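Protection of telomeres protein 1 (Schizosaccharomyces pombe, PDB 1QZG) binds single-stranded telomeric DNA of the consensus GGTTAC, protects the 3' overhang of the chromosome end and regulates telomerase and telomere length. Local coordinates at residues C[30-35]-C[73-78]; C[129-134]-C[146-151]. All blocks are in the same frame, centred on the assembly; numbering follows the deposited sequence.

Contact 1: residues C[30-35]-C[73-78]; sequences QSIRSS and LWDPTC
I32 and R33, at the start of the short helix 32-35, give their backbone amides to two side chains of the turn that follows strand 67-74. The bond from I32 N to D75 OD2 is 2.8 Å long and practically straight at 176°, yet the donor comes in above the carboxylate plane, 46° out of it. R33 N reaches T77 OG1 at 3.1 Å; that oxygen also lies against R33 CB, 3.2 Å away. T77 OG1 sits between its own backbone N and carbonyl carbon (chi1 60°), which turns it to the helix start, while CG2 approaches S31 CB. Both amides lie in the first turn after the N-cap residue S31. D75 to C78 form a type I turn, and the other carboxylate oxygen takes T77 N in an Asx turn, D75 OD1 to T77 N 2.7 Å, so the amides of I32 and T77 hold the carboxylate from opposite faces, each by a different oxygen. In the N-terminal DNA-binding OB-fold domain this joins the helix to the end of a barrel strand. Next to these bonds, I32 fans its branches: CG1 slides past the carboxylate, CD1 meets L73 CB at 3.9 Å, and CG2 presses on C78 SG at 3.3 Å, a tight fit. L85 of strand 85-91 also touches I32, and L17 of helix 10-18 touches both D75 and T77.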
ATOM      1  N   GLN C  30       6.220   6.893   4.456  1.00 33.93           N
ATOM      2  CA  GLN C  30       7.581   6.635   4.049  1.00 32.33           C
ATOM      3  C   GLN C  30       7.522   6.107   2.622  1.00 31.95           C
ATOM      4  O   GLN C  30       6.737   5.213   2.321  1.00 30.35           O
ATOM      5  CB  GLN C  30       8.263   5.591   4.962  1.00 36.57           C
ATOM      6  CG  GLN C  30       9.755   5.642   5.091  1.00 45.07           C
ATOM      7  CD  GLN C  30      10.246   4.517   5.992  1.00 48.94           C
ATOM      8  OE1 GLN C  30       9.491   3.985   6.836  1.00 54.13           O
ATOM      9  NE2 GLN C  30      11.482   4.090   5.805  1.00 51.71           N
ATOM     10  N   SER C  31       8.355   6.667   1.745  1.00 28.84           N
ATOM     11  CA  SER C  31       8.374   6.243   0.347  1.00 28.01           C
ATOM     12  C   SER C  31       8.729   4.765   0.316  1.00 26.34           C
ATOM     13  O   SER C  31       9.365   4.269   1.233  1.00 25.05           O
ATOM     14  CB  SER C  31       9.404   7.049  -0.461  1.00 25.75           C
ATOM     15  OG  SER C  31      10.704   6.742  -0.013  1.00 27.95           O
ATOM     16  N   ILE C  32       8.325   4.063  -0.734  1.00 27.57           N
ATOM     17  CA  ILE C  32       8.621   2.644  -0.814  1.00 27.22           C
ATOM     18  C   ILE C  32      10.118   2.365  -0.837  1.00 28.51           C
ATOM     19  O   ILE C  32      10.597   1.458  -0.152  1.00 27.77           O
ATOM     20  CB  ILE C  32       7.958   1.988  -2.047  1.00 26.49           C
ATOM     21  CG1 ILE C  32       6.431   2.106  -1.943  1.00 24.87           C
ATOM     22  CG2 ILE C  32       8.394   0.539  -2.155  1.00 22.59           C
ATOM     23  CD1 ILE C  32       5.828   1.512  -0.665  1.00 27.76           C
ATOM     24  N   ARG C  33      10.862   3.139  -1.618  1.00 28.51           N
ATOM     25  CA  ARG C  33      12.301   2.925  -1.703  1.00 30.66           C
ATOM     26  C   ARG C  33      12.990   3.015  -0.343  1.00 28.68           C
ATOM     27  O   ARG C  33      13.792   2.154   0.002  1.00 28.80           O
ATOM     28  CB  ARG C  33      12.936   3.925  -2.674  1.00 34.37           C
ATOM     29  CG  ARG C  33      14.418   3.706  -2.911  1.00 39.40           C
ATOM     30  CD  ARG C  33      14.659   2.329  -3.511  1.00 46.02           C
ATOM     31  NE  ARG C  33      16.060   1.926  -3.422  1.00 51.49           N
ATOM     32  CZ  ARG C  33      16.623   1.376  -2.349  1.00 53.78           C
ATOM     33  NH1 ARG C  33      15.905   1.148  -1.256  1.00 52.76           N
ATOM     34  NH2 ARG C  33      17.915   1.068  -2.366  1.00 55.46           N
ATOM     35  N   SER C  34      12.681   4.045   0.437  1.00 28.48           N
ATOM     36  CA  SER C  34      13.303   4.175   1.750  1.00 31.33           C
ATOM     37  C   SER C  34      12.850   3.036   2.656  1.00 30.84           C
ATOM     38  O   SER C  34      13.617   2.540   3.477  1.00 31.59           O
ATOM     39  CB  SER C  34      12.959   5.525   2.391  1.00 33.73           C
ATOM     40  OG  SER C  34      11.568   5.659   2.608  1.00 36.00           O
ATOM     41  N   SER C  35      11.604   2.608   2.493  1.00 29.69           N
ATOM     42  CA  SER C  35      11.097   1.514   3.307  1.00 30.03           C
ATOM     43  C   SER C  35      11.820   0.209   2.984  1.00 31.52           C
ATOM     44  O   SER C  35      11.894  -0.694   3.816  1.00 31.71           O
ATOM     45  CB  SER C  35       9.604   1.345   3.079  1.00 27.70           C
ATOM     46  OG  SER C  35       8.896   2.505   3.482  1.00 26.78           O
ATOM     47  N   LEU C  73       3.661  -3.377  -2.804  1.00 21.10           N
ATOM     48  CA  LEU C  73       3.403  -1.964  -3.028  1.00 24.05           C
ATOM     49  C   LEU C  73       4.541  -1.289  -3.754  1.00 24.90           C
ATOM     50  O   LEU C  73       5.712  -1.504  -3.469  1.00 24.51           O
ATOM     51  CB  LEU C  73       3.183  -1.208  -1.719  1.00 25.82           C
ATOM     52  CG  LEU C  73       1.758  -1.115  -1.149  1.00 30.06           C
ATOM     53  CD1 LEU C  73       1.677  -0.065  -0.060  1.00 30.77           C
ATOM     54  CD2 LEU C  73       0.760  -0.810  -2.254  1.00 29.25           C
ATOM     55  N   TRP C  74       4.173  -0.451  -4.710  1.00 23.65           N
ATOM     56  CA  TRP C  74       5.135   0.260  -5.528  1.00 24.05           C
ATOM     57  C   TRP C  74       4.832   1.746  -5.523  1.00 23.82           C
ATOM     58  O   TRP C  74       3.682   2.157  -5.306  1.00 21.36           O
ATOM     59  CB  TRP C  74       5.062  -0.284  -6.956  1.00 25.45           C
ATOM     60  CG  TRP C  74       5.832   0.480  -7.991  1.00 27.86           C
ATOM     61  CD1 TRP C  74       7.062   0.142  -8.485  1.00 28.70           C
ATOM     62  CD2 TRP C  74       5.450   1.689  -8.663  1.00 27.61           C
ATOM     63  NE1 TRP C  74       7.463   1.060  -9.429  1.00 29.28           N
ATOM     64  CE2 TRP C  74       6.490   2.015  -9.563  1.00 27.78           C
ATOM     65  CE3 TRP C  74       4.336   2.541  -8.616  1.00 27.08           C
ATOM     66  CZ2 TRP C  74       6.446   3.148 -10.384  1.00 28.92           C
ATOM     67  CZ3 TRP C  74       4.277   3.645  -9.425  1.00 29.15           C
ATOM     68  CH2 TRP C  74       5.332   3.943 -10.308  1.00 27.13           C
ATOM     69  N   ASP C  75       5.856   2.560  -5.752  1.00 26.02           N
ATOM     70  CA  ASP C  75       5.654   3.996  -5.894  1.00 25.40           C
ATOM     71  C   ASP C  75       6.791   4.466  -6.798  1.00 26.65           C
ATOM     72  O   ASP C  75       7.763   3.716  -7.011  1.00 25.85           O
ATOM     73  CB  ASP C  75       5.580   4.698  -4.522  1.00 26.06           C
ATOM     74  CG  ASP C  75       6.912   4.984  -3.877  1.00 28.64           C
ATOM     75  OD1 ASP C  75       7.943   4.757  -4.530  1.00 30.42           O
ATOM     76  OD2 ASP C  75       6.919   5.424  -2.708  1.00 29.56           O
ATOM     77  N   PRO C  76       6.694   5.684  -7.339  1.00 28.38           N
ATOM     78  CA  PRO C  76       7.725   6.220  -8.234  1.00 30.09           C
ATOM     79  C   PRO C  76       9.179   6.200  -7.765  1.00 30.99           C
ATOM     80  O   PRO C  76      10.066   6.535  -8.545  1.00 31.98           O
ATOM     81  CB  PRO C  76       7.231   7.638  -8.516  1.00 31.47           C
ATOM     82  CG  PRO C  76       5.737   7.513  -8.386  1.00 30.37           C
ATOM     83  CD  PRO C  76       5.614   6.664  -7.140  1.00 28.98           C
ATOM     84  N   THR C  77       9.447   5.818  -6.519  1.00 30.34           N
ATOM     85  CA  THR C  77      10.834   5.792  -6.076  1.00 32.27           C
ATOM     86  C   THR C  77      11.523   4.467  -6.365  1.00 35.16           C
ATOM     87  O   THR C  77      12.744   4.346  -6.264  1.00 34.21           O
ATOM     88  CB  THR C  77      10.983   6.124  -4.589  1.00 30.92           C
ATOM     89  OG1 THR C  77      10.246   5.172  -3.824  1.00 27.95           O
ATOM     90  CG2 THR C  77      10.463   7.521  -4.305  1.00 29.67           C
ATOM     91  N   CYS C  78      10.738   3.473  -6.719  1.00 37.03           N
ATOM     92  CA  CYS C  78      11.306   2.186  -7.124  1.00 43.24           C
ATOM     93  C   CYS C  78      11.364   2.219  -8.638  1.00 47.37           C
ATOM     94  O   CYS C  78      11.004   3.231  -9.242  1.00 48.83           O
ATOM     95  CB  CYS C  78      10.448   0.985  -6.670  1.00 41.45           C
ATOM     96  SG  CYS C  78       9.523   1.279  -5.126  1.00 41.02           S
TER

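Contact 2: residues C[129-134]-C[146-151]; sequences FRYALW and CPQPMP
Y131 and Q148 make the one hydrogen bond between the two segments: Y131 OH donates to Q148 OE1 over 2.8 Å, in the carbonyl plane and on a lone pair, with a C=O...donor angle of 132°. The phenol ring and the amide stand nearly perpendicular, 87° apart, and OE1 lies near the ring plane at its edge. The other end of the amide is held as well. Q148 NE2 donates to C146 O at 2.9 Å, and a further bond to V99 O ties the same nitrogen to another loop, so both ends of the flat group are gripped. Bending of the Q148 chain at chi2 (-65°) brings the amide back beside the loop so that it can meet both C146 O and Y131 OH.

Segments 129-134 and 146-151 run almost antiparallel, the loop lying beside this strand of the OB-fold barrel, but no backbone hydrogen bond joins them; backbone pairing to Y131 comes just beyond, from R152 and M154. With only the methyl of an alanine at Q148, Y131 OH is likely to lose its acceptor, C146 O and V99 O their shared donor, and a gap to open beside L133 CD1.

Van der Waals touches of carbon on polar atoms flank the bond. L133 CD1 rests 3.8 Å from Q148 NE2, crossing that side chain at about a right angle, and P149 CD comes within 3.6 Å of Y131 OH. At the other end, P151 O stands off-centre over one face of the partly exposed R130 guanidinium, 3.9 Å from R130 CZ, while NH1 of R130 is bonded to F129 O, 3.0 Å away.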
ATOM      1  N   PHE C 129      -4.128  -2.226  12.150  1.00 23.27           N
ATOM      2  CA  PHE C 129      -3.894  -1.459  10.927  1.00 22.04           C
ATOM      3  C   PHE C 129      -5.196  -1.067  10.243  1.00 21.53           C
ATOM      4  O   PHE C 129      -6.217  -1.750  10.363  1.00 21.88           O
ATOM      5  CB  PHE C 129      -3.033  -2.229   9.946  1.00 21.44           C
ATOM      6  CG  PHE C 129      -3.768  -3.130   8.992  1.00 21.06           C
ATOM      7  CD1 PHE C 129      -4.087  -2.681   7.708  1.00 20.99           C
ATOM      8  CD2 PHE C 129      -4.115  -4.430   9.353  1.00 20.48           C
ATOM      9  CE1 PHE C 129      -4.738  -3.516   6.792  1.00 20.34           C
ATOM     10  CE2 PHE C 129      -4.762  -5.279   8.453  1.00 21.19           C
ATOM     11  CZ  PHE C 129      -5.073  -4.822   7.165  1.00 21.96           C
ATOM     12  N   ARG C 130      -5.147   0.043   9.511  1.00 20.73           N
ATOM     13  CA  ARG C 130      -6.286   0.562   8.773  1.00 21.44           C
ATOM     14  C   ARG C 130      -5.855   0.757   7.328  1.00 23.13           C
ATOM     15  O   ARG C 130      -4.655   0.720   7.024  1.00 23.18           O
ATOM     16  CB  ARG C 130      -6.730   1.899   9.367  1.00 24.52           C
ATOM     17  CG  ARG C 130      -7.217   1.808  10.809  1.00 29.44           C
ATOM     18  CD  ARG C 130      -8.518   1.027  10.901  1.00 32.17           C
ATOM     19  NE  ARG C 130      -8.985   0.890  12.280  1.00 36.29           N
ATOM     20  CZ  ARG C 130      -8.916  -0.236  12.986  1.00 37.40           C
ATOM     21  NH1 ARG C 130      -8.399  -1.335  12.448  1.00 37.96           N
ATOM     22  NH2 ARG C 130      -9.360  -0.265  14.233  1.00 36.42           N
ATOM     23  N   TYR C 131      -6.816   0.959   6.432  1.00 21.61           N
ATOM     24  CA  TYR C 131      -6.478   1.146   5.031  1.00 22.49           C
ATOM     25  C   TYR C 131      -7.548   1.859   4.213  1.00 22.83           C
ATOM     26  O   TYR C 131      -8.709   1.975   4.633  1.00 20.62           O
ATOM     27  CB  TYR C 131      -6.181  -0.211   4.377  1.00 20.13           C
ATOM     28  CG  TYR C 131      -7.419  -0.994   3.987  1.00 20.60           C
ATOM     29  CD1 TYR C 131      -7.957  -0.892   2.706  1.00 20.49           C
ATOM     30  CD2 TYR C 131      -8.077  -1.809   4.914  1.00 22.28           C
ATOM     31  CE1 TYR C 131      -9.120  -1.579   2.351  1.00 20.90           C
ATOM     32  CE2 TYR C 131      -9.246  -2.501   4.571  1.00 21.55           C
ATOM     33  CZ  TYR C 131      -9.756  -2.378   3.289  1.00 22.24           C
ATOM     34  OH  TYR C 131     -10.900  -3.044   2.940  1.00 22.37           O
ATOM     35  N   ALA C 132      -7.122   2.356   3.054  1.00 23.40           N
ATOM     36  CA  ALA C 132      -7.998   3.008   2.090  1.00 24.67           C
ATOM     37  C   ALA C 132      -7.550   2.416   0.756  1.00 23.50           C
ATOM     38  O   ALA C 132      -6.345   2.313   0.474  1.00 23.05           O
ATOM     39  CB  ALA C 132      -7.803   4.527   2.107  1.00 24.90           C
ATOM     40  N   LEU C 133      -8.522   2.016  -0.056  1.00 23.99           N
ATOM     41  CA  LEU C 133      -8.261   1.403  -1.352  1.00 25.75           C
ATOM     42  C   LEU C 133      -9.030   2.172  -2.440  1.00 25.61           C
ATOM     43  O   LEU C 133     -10.207   2.473  -2.272  1.00 25.47           O
ATOM     44  CB  LEU C 133      -8.748  -0.045  -1.311  1.00 25.68           C
ATOM     45  CG  LEU C 133      -8.071  -1.189  -2.060  1.00 27.95           C
ATOM     46  CD1 LEU C 133      -9.076  -1.885  -2.962  1.00 27.82           C
ATOM     47  CD2 LEU C 133      -6.889  -0.675  -2.838  1.00 25.18           C
ATOM     48  N   TRP C 134      -8.363   2.491  -3.544  1.00 24.56           N
ATOM     49  CA  TRP C 134      -8.990   3.228  -4.648  1.00 24.40           C
ATOM     50  C   TRP C 134      -9.132   2.375  -5.902  1.00 25.91           C
ATOM     51  O   TRP C 134      -8.513   1.312  -6.023  1.00 24.64           O
ATOM     52  CB  TRP C 134      -8.171   4.478  -4.998  1.00 21.92           C
ATOM     53  CG  TRP C 134      -8.339   5.607  -4.032  1.00 22.90           C
ATOM     54  CD1 TRP C 134      -9.209   6.656  -4.139  1.00 23.57           C
ATOM     55  CD2 TRP C 134      -7.635   5.794  -2.794  1.00 22.88           C
ATOM     56  NE1 TRP C 134      -9.087   7.485  -3.047  1.00 23.78           N
ATOM     57  CE2 TRP C 134      -8.129   6.981  -2.207  1.00 24.07           C
ATOM     58  CE3 TRP C 134      -6.634   5.077  -2.127  1.00 22.10           C
ATOM     59  CZ2 TRP C 134      -7.656   7.465  -0.978  1.00 24.28           C
ATOM     60  CZ3 TRP C 134      -6.162   5.558  -0.904  1.00 24.03           C
ATOM     61  CH2 TRP C 134      -6.673   6.742  -0.347  1.00 25.13           C
ATOM     62  N   CYS C 146     -14.073  -3.091  -5.675  1.00 36.25           N
ATOM     63  CA  CYS C 146     -15.269  -3.758  -5.199  1.00 37.70           C
ATOM     64  C   CYS C 146     -15.600  -3.427  -3.748  1.00 36.48           C
ATOM     65  O   CYS C 146     -14.817  -2.781  -3.051  1.00 35.94           O
ATOM     66  CB  CYS C 146     -15.158  -5.271  -5.423  1.00 40.99           C
ATOM     67  SG  CYS C 146     -13.601  -6.030  -4.964  1.00 45.50           S
ATOM     68  N   PRO C 147     -16.788  -3.841  -3.276  1.00 36.70           N
ATOM     69  CA  PRO C 147     -17.177  -3.556  -1.890  1.00 35.37           C
ATOM     70  C   PRO C 147     -16.127  -4.023  -0.891  1.00 33.23           C
ATOM     71  O   PRO C 147     -15.637  -5.147  -0.969  1.00 33.50           O
ATOM     72  CB  PRO C 147     -18.498  -4.301  -1.745  1.00 35.79           C
ATOM     73  CG  PRO C 147     -18.312  -5.431  -2.657  1.00 36.90           C
ATOM     74  CD  PRO C 147     -17.722  -4.805  -3.877  1.00 35.94           C
ATOM     75  N   GLN C 148     -15.798  -3.148   0.049  1.00 32.07           N
ATOM     76  CA  GLN C 148     -14.791  -3.427   1.063  1.00 30.84           C
ATOM     77  C   GLN C 148     -15.376  -3.647   2.452  1.00 32.47           C
ATOM     78  O   GLN C 148     -16.391  -3.050   2.805  1.00 32.30           O
ATOM     79  CB  GLN C 148     -13.820  -2.248   1.159  1.00 29.03           C
ATOM     80  CG  GLN C 148     -13.090  -1.903  -0.129  1.00 25.09           C
ATOM     81  CD  GLN C 148     -12.180  -3.021  -0.558  1.00 23.59           C
ATOM     82  OE1 GLN C 148     -11.360  -3.494   0.230  1.00 24.22           O
ATOM     83  NE2 GLN C 148     -12.319  -3.461  -1.803  1.00 20.95           N
ATOM     84  N   PRO C 149     -14.737  -4.516   3.259  1.00 32.74           N
ATOM     85  CA  PRO C 149     -15.217  -4.771   4.622  1.00 32.21           C
ATOM     86  C   PRO C 149     -15.036  -3.428   5.329  1.00 32.57           C
ATOM     87  O   PRO C 149     -14.078  -2.699   5.023  1.00 31.16           O
ATOM     88  CB  PRO C 149     -14.255  -5.837   5.136  1.00 32.24           C
ATOM     89  CG  PRO C 149     -13.846  -6.562   3.878  1.00 32.71           C
ATOM     90  CD  PRO C 149     -13.640  -5.433   2.906  1.00 30.82           C
ATOM     91  N   MET C 150     -15.900  -3.119   6.290  1.00 31.96           N
ATOM     92  CA  MET C 150     -15.797  -1.820   6.924  1.00 33.26           C
ATOM     93  C   MET C 150     -14.845  -1.638   8.097  1.00 31.04           C
ATOM     94  O   MET C 150     -14.227  -0.569   8.200  1.00 30.12           O
ATOM     95  CB  MET C 150     -17.184  -1.378   7.382  1.00 38.51           C
ATOM     96  CG  MET C 150     -18.265  -1.504   6.330  1.00 45.11           C
ATOM     97  SD  MET C 150     -18.129  -0.233   5.055  1.00 54.40           S
ATOM     98  CE  MET C 150     -18.383   1.251   6.016  1.00 53.10           C
ATOM     99  N   PRO C 151     -14.676  -2.605   8.974  1.00 29.48           N
ATOM    100  CA  PRO C 151     -13.903  -2.402  10.207  1.00 28.55           C
ATOM    101  C   PRO C 151     -12.498  -1.892  10.064  1.00 28.87           C
ATOM    102  O   PRO C 151     -12.066  -1.071  10.880  1.00 28.33           O
ATOM    103  CB  PRO C 151     -13.894  -3.793  10.841  1.00 29.08           C
ATOM    104  CG  PRO C 151     -15.023  -4.512  10.182  1.00 31.10           C
ATOM    105  CD  PRO C 151     -14.986  -4.044   8.727  1.00 29.27           C
TER

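How the contacts relate
Both contacts reach the same curled sheet of the OB fold, on opposite sides of the chain's centre, with their own centres 21 Å apart and no direct touch. Contact 1 is the deeper one: six of its eight touching residues are buried. It anchors a short helix by backbone amides on acidic and hydroxyl side chains, with apolar packing alongside. Contact 2 is only partly buried and sets a strand against an irregular loop; one side-chain-to-side-chain bond dominates, with a partly exposed arginine beyond it. The nearest atom of contact 2 lies about 7 Å from the bound nucleic acid. Contact 1 is farther from it.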